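Virulence protein STM3117 (Salmonella enterica subsp. enterica serovar Typhimurium, PDB 3HUH) promotes replication of the bacterium inside host macrophages and may take part in making and modifying the peptidoglycan of the cell wall. Local coordinates at the interface of chains A and B. Sequence-based numbering; all coordinates share one arbitrary frame. Chains: chain A/B, Virulence protein STM3117.

Contact 1 and contact 2 are two patches of one two-fold symmetric interface between copies of a VOC-superfamily protein, the centres of their C-alpha atoms about 19 Å apart. The strand beginning at residue 21 serves both, from opposite copies: chain B's supplies B:Ile21, which meets the end of strand 88-93 of chain A, to contact 1, and chain A's supplies A:Asp25 and A:His26 to contact 2. Since each patch recurs with the chains exchanged, both copies of this strand are engaged at two places along their length. That is consistent with a dimer, although the deposited assembly alone does not prove it biological.

Contact 1: the interface of chains A and B. Residues chain A 92-95; chain B 20-21.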
ATOM      1  N   ILE A  92       7.622   5.750  -6.395  1.00 17.84           N
ATOM      2  CA  ILE A  92       8.764   6.583  -6.746  1.00 18.55           C
ATOM      3  C   ILE A  92       9.366   6.083  -8.046  1.00 17.98           C
ATOM      4  O   ILE A  92       9.556   4.876  -8.241  1.00 18.88           O
ATOM      5  CB  ILE A  92       9.875   6.544  -5.674  1.00 17.79           C
ATOM      6  CG1 ILE A  92       9.339   7.065  -4.341  1.00 17.90           C
ATOM      7  CG2 ILE A  92      11.076   7.369  -6.143  1.00 20.12           C
ATOM      8  CD1 ILE A  92       8.771   8.472  -4.400  1.00 18.92           C
ATOM      9  N   THR A  93       9.661   7.019  -8.939  1.00 18.56           N
ATOM     10  CA  THR A  93      10.266   6.683 -10.216  1.00 19.95           C
ATOM     11  C   THR A  93      11.659   7.298 -10.285  1.00 20.32           C
ATOM     12  O   THR A  93      11.924   8.316  -9.646  1.00 20.85           O
ATOM     13  CB  THR A  93       9.439   7.219 -11.404  1.00 20.56           C
ATOM     14  OG1 THR A  93      10.061   6.819 -12.632  1.00 20.37           O
ATOM     15  CG2 THR A  93       9.364   8.742 -11.366  1.00 19.12           C
ATOM     16  N   SER A  94      12.544   6.662 -11.052  1.00 21.72           N
ATOM     17  CA  SER A  94      13.903   7.156 -11.238  1.00 24.45           C
ATOM     18  C   SER A  94      13.974   7.843 -12.601  1.00 25.16           C
ATOM     19  O   SER A  94      15.006   8.390 -12.996  1.00 27.31           O
ATOM     20  CB  SER A  94      14.913   6.001 -11.166  1.00 24.93           C
ATOM     21  OG  SER A  94      14.558   4.937 -12.030  1.00 27.87           O
ATOM     22  N   THR A  95      12.854   7.809 -13.315  1.00 23.86           N
ATOM     23  CA  THR A  95      12.746   8.433 -14.628  1.00 22.81           C
ATOM     24  C   THR A  95      12.435   9.916 -14.410  1.00 22.94           C
ATOM     25  O   THR A  95      11.654  10.260 -13.524  1.00 22.73           O
ATOM     26  CB  THR A  95      11.599   7.780 -15.432  1.00 23.13           C
ATOM     27  OG1 THR A  95      11.875   6.383 -15.606  1.00 23.57           O
ATOM     28  CG2 THR A  95      11.438   8.437 -16.798  1.00 22.94           C
TER
ATOM     29  N   ILE B  20      10.416   3.810 -15.067  1.00 24.16           N
ATOM     30  CA  ILE B  20      10.980   2.833 -14.090  1.00 22.07           C
ATOM     31  C   ILE B  20      10.524   3.169 -12.674  1.00 21.16           C
ATOM     32  O   ILE B  20      10.898   4.207 -12.127  1.00 20.12           O
ATOM     33  CB  ILE B  20      12.522   2.850 -14.106  1.00 25.23           C
ATOM     34  CG1 ILE B  20      13.043   2.469 -15.498  1.00 24.81           C
ATOM     35  CG2 ILE B  20      13.058   1.911 -13.032  1.00 22.94           C
ATOM     36  CD1 ILE B  20      12.630   1.085 -15.951  1.00 30.45           C
ATOM     37  N   ILE B  21       9.722   2.284 -12.087  1.00 19.13           N
ATOM     38  CA  ILE B  21       9.223   2.480 -10.725  1.00 21.32           C
ATOM     39  C   ILE B  21      10.127   1.715  -9.760  1.00 21.25           C
ATOM     40  O   ILE B  21      10.344   0.512  -9.922  1.00 21.58           O
ATOM     41  CB  ILE B  21       7.782   1.959 -10.568  1.00 20.38           C
ATOM     42  CG1 ILE B  21       6.832   2.741 -11.484  1.00 23.58           C
ATOM     43  CG2 ILE B  21       7.351   2.071  -9.109  1.00 20.98           C
ATOM     44  CD1 ILE B  21       6.754   4.230 -11.188  1.00 25.28           C
TER
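The apolar centre lies where A:Thr93 CB meets B:Ile21 CD1, the tip of the isoleucine side chain, at 4.0 Å. In this glyoxalase/dioxygenase (VOC) superfamily protein the two residues form an antiparallel beta bridge between chains, joining the end of strand 88-93 to the start of strand 21-30. The branch methyl CG2 of B:Ile21 passes the carbonyl oxygen A:Ile92 O at 3.7 Å. Beyond the bridge, B:Ile20 packs against A:Ser94: its branch methyl CG2 lies 3.5 Å from the hydroxyl oxygen OG. The side chains of B:Ile20 and A:Thr95 cross at about a right angle.

Further out, the polar rim holds the backbone N and O of B:Ile20. Its carbonyl oxygen O accepts two hydrogen bonds that arrive from different directions. The amide A:Ser94 N donates from 3.1 Å nearly along the C=O axis, with a C=O...N angle of 166°. The hydroxyl A:Thr93 OG1 donates from 2.8 Å, well above the carbonyl plane (49° out of it) and not on a lone pair. The torsion that sets OG1 anti to the backbone N (chi1 -178°) points it at the partner, and the same OG1 accepts from A:Thr95 N at 3.0 Å, linking the partner's carbonyl to the loop of its own chain. A:Thr95 OG1 in turn accepts from B:Ile20 N at 3.0 Å, which ties down the first modelled residue of chain B.

Contact 2: the interface of chains A and B. Residues chain A 25-26, 63-65; chain B 119-121, 125, 143.
The ring of B:Tyr143 carries the branch methyl CG2 of B:Ile125 over the centre of one face, 3.4 Å above the plane, and has A:Asp25 OD1 in plane at its edge. Tyrosine and aspartate meet tip to tip, carboxylate and ring planes turned 64° apart. The A:His26 ring approaches B:Ile125 CD1, also tip to tip. Across this interface of two VOC-fold chains, both carboxylate oxygens are engaged. The phenol B:Tyr143 OH donates to OD1 of A:Asp25 at 2.7 Å, from the syn side but 21° out of the carboxylate plane. B:Ala121 N donates to the syn lone pair of A:Asp25 OD2 at 2.8 Å. With CG anti to the backbone N (chi1 -174°), A:Asp25 reaches both donors, and the two bonds should restrain rotation of the carboxylate.

B:Ala121 is the main apolar contact of the patch: its methyl CB rests against A:Gln64 CA at 3.4 Å, while A:Lys65 CG passes its CA at 3.8 Å. Beyond CG the lysine runs extended past the loop and crosses B:Thr119 at about a right angle. Two waters also bridge the chains. Water 1 joins the carbonyl oxygens A:Gln64 O and B:Ala121 O. The lysine amine A:Lys65 NZ lies 2.8 Å from water 2. The same water meets the carbonyl oxygen B:Thr119 O at 2.8 Å. It lies 2.6 Å from the hydroxyl oxygen B:Thr119 OG1.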
ATOM      1  N   ASP A  25       6.021  -4.637   2.275  1.00 16.81           N
ATOM      2  CA  ASP A  25       6.453  -5.714   1.384  1.00 16.08           C
ATOM      3  C   ASP A  25       5.505  -5.806   0.201  1.00 16.25           C
ATOM      4  O   ASP A  25       5.924  -5.953  -0.949  1.00 16.28           O
ATOM      5  CB  ASP A  25       6.433  -7.063   2.101  1.00 17.10           C
ATOM      6  CG  ASP A  25       7.021  -8.173   1.252  1.00 16.59           C
ATOM      7  OD1 ASP A  25       8.250  -8.168   1.061  1.00 18.39           O
ATOM      8  OD2 ASP A  25       6.265  -9.044   0.772  1.00 16.46           O
ATOM      9  N   HIS A  26       4.216  -5.743   0.498  1.00 16.01           N
ATOM     10  CA  HIS A  26       3.206  -5.842  -0.537  1.00 14.85           C
ATOM     11  C   HIS A  26       1.868  -5.390   0.009  1.00 15.93           C
ATOM     12  O   HIS A  26       1.739  -5.063   1.191  1.00 16.20           O
ATOM     13  CB  HIS A  26       3.108  -7.293  -1.039  1.00 15.08           C
ATOM     14  CG  HIS A  26       2.777  -8.296   0.029  1.00 18.80           C
ATOM     15  ND1 HIS A  26       1.489  -8.533   0.465  1.00 19.80           N
ATOM     16  CD2 HIS A  26       3.569  -9.146   0.726  1.00 15.35           C
ATOM     17  CE1 HIS A  26       1.504  -9.489   1.380  1.00 16.09           C
ATOM     18  NE2 HIS A  26       2.754  -9.877   1.557  1.00 18.52           N
ATOM     19  N   ALA A  63      11.505  -4.333  -5.311  1.00 19.43           N
ATOM     20  CA  ALA A  63      11.609  -5.496  -4.441  1.00 20.22           C
ATOM     21  C   ALA A  63      10.309  -5.644  -3.660  1.00 22.28           C
ATOM     22  O   ALA A  63      10.293  -6.137  -2.532  1.00 24.13           O
ATOM     23  CB  ALA A  63      12.783  -5.328  -3.483  1.00 20.45           C
ATOM     24  N   GLN A  64       9.210  -5.220  -4.276  1.00 18.45           N
ATOM     25  CA  GLN A  64       7.903  -5.298  -3.640  1.00 19.25           C
ATOM     26  C   GLN A  64       6.922  -5.880  -4.647  1.00 17.91           C
ATOM     27  O   GLN A  64       7.311  -6.258  -5.752  1.00 18.19           O
ATOM     28  CB  GLN A  64       7.448  -3.893  -3.212  1.00 17.47           C
ATOM     29  CG  GLN A  64       8.337  -3.235  -2.138  1.00 23.15           C
ATOM     30  CD  GLN A  64       8.012  -1.755  -1.898  1.00 24.72           C
ATOM     31  OE1 GLN A  64       8.116  -0.928  -2.803  1.00 24.67           O
ATOM     32  NE2 GLN A  64       7.630  -1.422  -0.669  1.00 28.37           N
ATOM     33  N   LYS A  65       5.659  -5.980  -4.259  1.00 16.03           N
ATOM     34  CA  LYS A  65       4.648  -6.479  -5.178  1.00 15.70           C
ATOM     35  C   LYS A  65       3.242  -6.104  -4.742  1.00 14.96           C
ATOM     36  O   LYS A  65       3.013  -5.736  -3.589  1.00 15.33           O
ATOM     37  CB  LYS A  65       4.747  -8.003  -5.352  1.00 17.24           C
ATOM     38  CG  LYS A  65       4.313  -8.847  -4.153  1.00 16.59           C
ATOM     39  CD  LYS A  65       4.155 -10.312  -4.579  1.00 15.73           C
ATOM     40  CE  LYS A  65       3.833 -11.218  -3.398  1.00 16.98           C
ATOM     41  NZ  LYS A  65       3.130 -12.452  -3.870  1.00 18.36           N
TER
ATOM     42  N   THR B 119       3.851 -16.104   0.785  1.00 24.26           N
ATOM     43  CA  THR B 119       4.795 -15.675  -0.230  1.00 24.78           C
ATOM     44  C   THR B 119       5.038 -14.171  -0.137  1.00 25.07           C
ATOM     45  O   THR B 119       4.109 -13.371  -0.254  1.00 27.36           O
ATOM     46  CB  THR B 119       4.272 -16.004  -1.637  1.00 27.12           C
ATOM     47  OG1 THR B 119       3.012 -15.354  -1.837  1.00 32.70           O
ATOM     48  CG2 THR B 119       4.084 -17.511  -1.798  1.00 27.08           C
ATOM     49  N   GLY B 120       6.288 -13.792   0.095  1.00 22.91           N
ATOM     50  CA  GLY B 120       6.625 -12.386   0.173  1.00 22.88           C
ATOM     51  C   GLY B 120       6.991 -11.912  -1.216  1.00 22.66           C
ATOM     52  O   GLY B 120       7.027 -12.715  -2.157  1.00 23.09           O
ATOM     53  N   ALA B 121       7.265 -10.620  -1.349  1.00 21.87           N
ATOM     54  CA  ALA B 121       7.627 -10.040  -2.635  1.00 22.01           C
ATOM     55  C   ALA B 121       8.906 -10.640  -3.222  1.00 22.38           C
ATOM     56  O   ALA B 121       9.090 -10.644  -4.439  1.00 23.14           O
ATOM     57  CB  ALA B 121       7.787  -8.536  -2.489  1.00 24.24           C
ATOM     58  N   ILE B 125       7.988 -15.900   3.572  1.00 21.58           N
ATOM     59  CA  ILE B 125       7.910 -15.113   4.797  1.00 19.97           C
ATOM     60  C   ILE B 125       6.982 -15.836   5.768  1.00 19.14           C
ATOM     61  O   ILE B 125       6.216 -16.708   5.371  1.00 19.78           O
ATOM     62  CB  ILE B 125       7.321 -13.686   4.523  1.00 19.81           C
ATOM     63  CG1 ILE B 125       5.908 -13.803   3.937  1.00 19.38           C
ATOM     64  CG2 ILE B 125       8.225 -12.906   3.571  1.00 19.80           C
ATOM     65  CD1 ILE B 125       5.202 -12.457   3.700  1.00 19.83           C
ATOM     66  N   TYR B 143      11.108 -12.359   6.885  1.00 21.95           N
ATOM     67  CA  TYR B 143      11.610 -13.222   5.829  1.00 24.24           C
ATOM     68  C   TYR B 143      12.333 -14.437   6.403  1.00 25.54           C
ATOM     69  O   TYR B 143      12.995 -14.289   7.449  1.00 27.06           O
ATOM     70  CB  TYR B 143      12.551 -12.447   4.901  1.00 23.54           C
ATOM     71  CG  TYR B 143      11.836 -11.857   3.711  1.00 23.24           C
ATOM     72  CD1 TYR B 143      11.227 -10.603   3.783  1.00 22.45           C
ATOM     73  CD2 TYR B 143      11.698 -12.591   2.534  1.00 23.42           C
ATOM     74  CE1 TYR B 143      10.491 -10.099   2.707  1.00 22.69           C
ATOM     75  CE2 TYR B 143      10.969 -12.103   1.461  1.00 22.38           C
ATOM     76  CZ  TYR B 143      10.363 -10.858   1.552  1.00 23.16           C
ATOM     77  OH  TYR B 143       9.602 -10.402   0.497  1.00 19.56           O
TER
HETATM   78  O   HOH W   1       9.388  -8.408  -5.828  1.00 24.75           O
HETATM   79  O   HOH W   2       1.691 -13.175  -1.599  1.00 28.31           O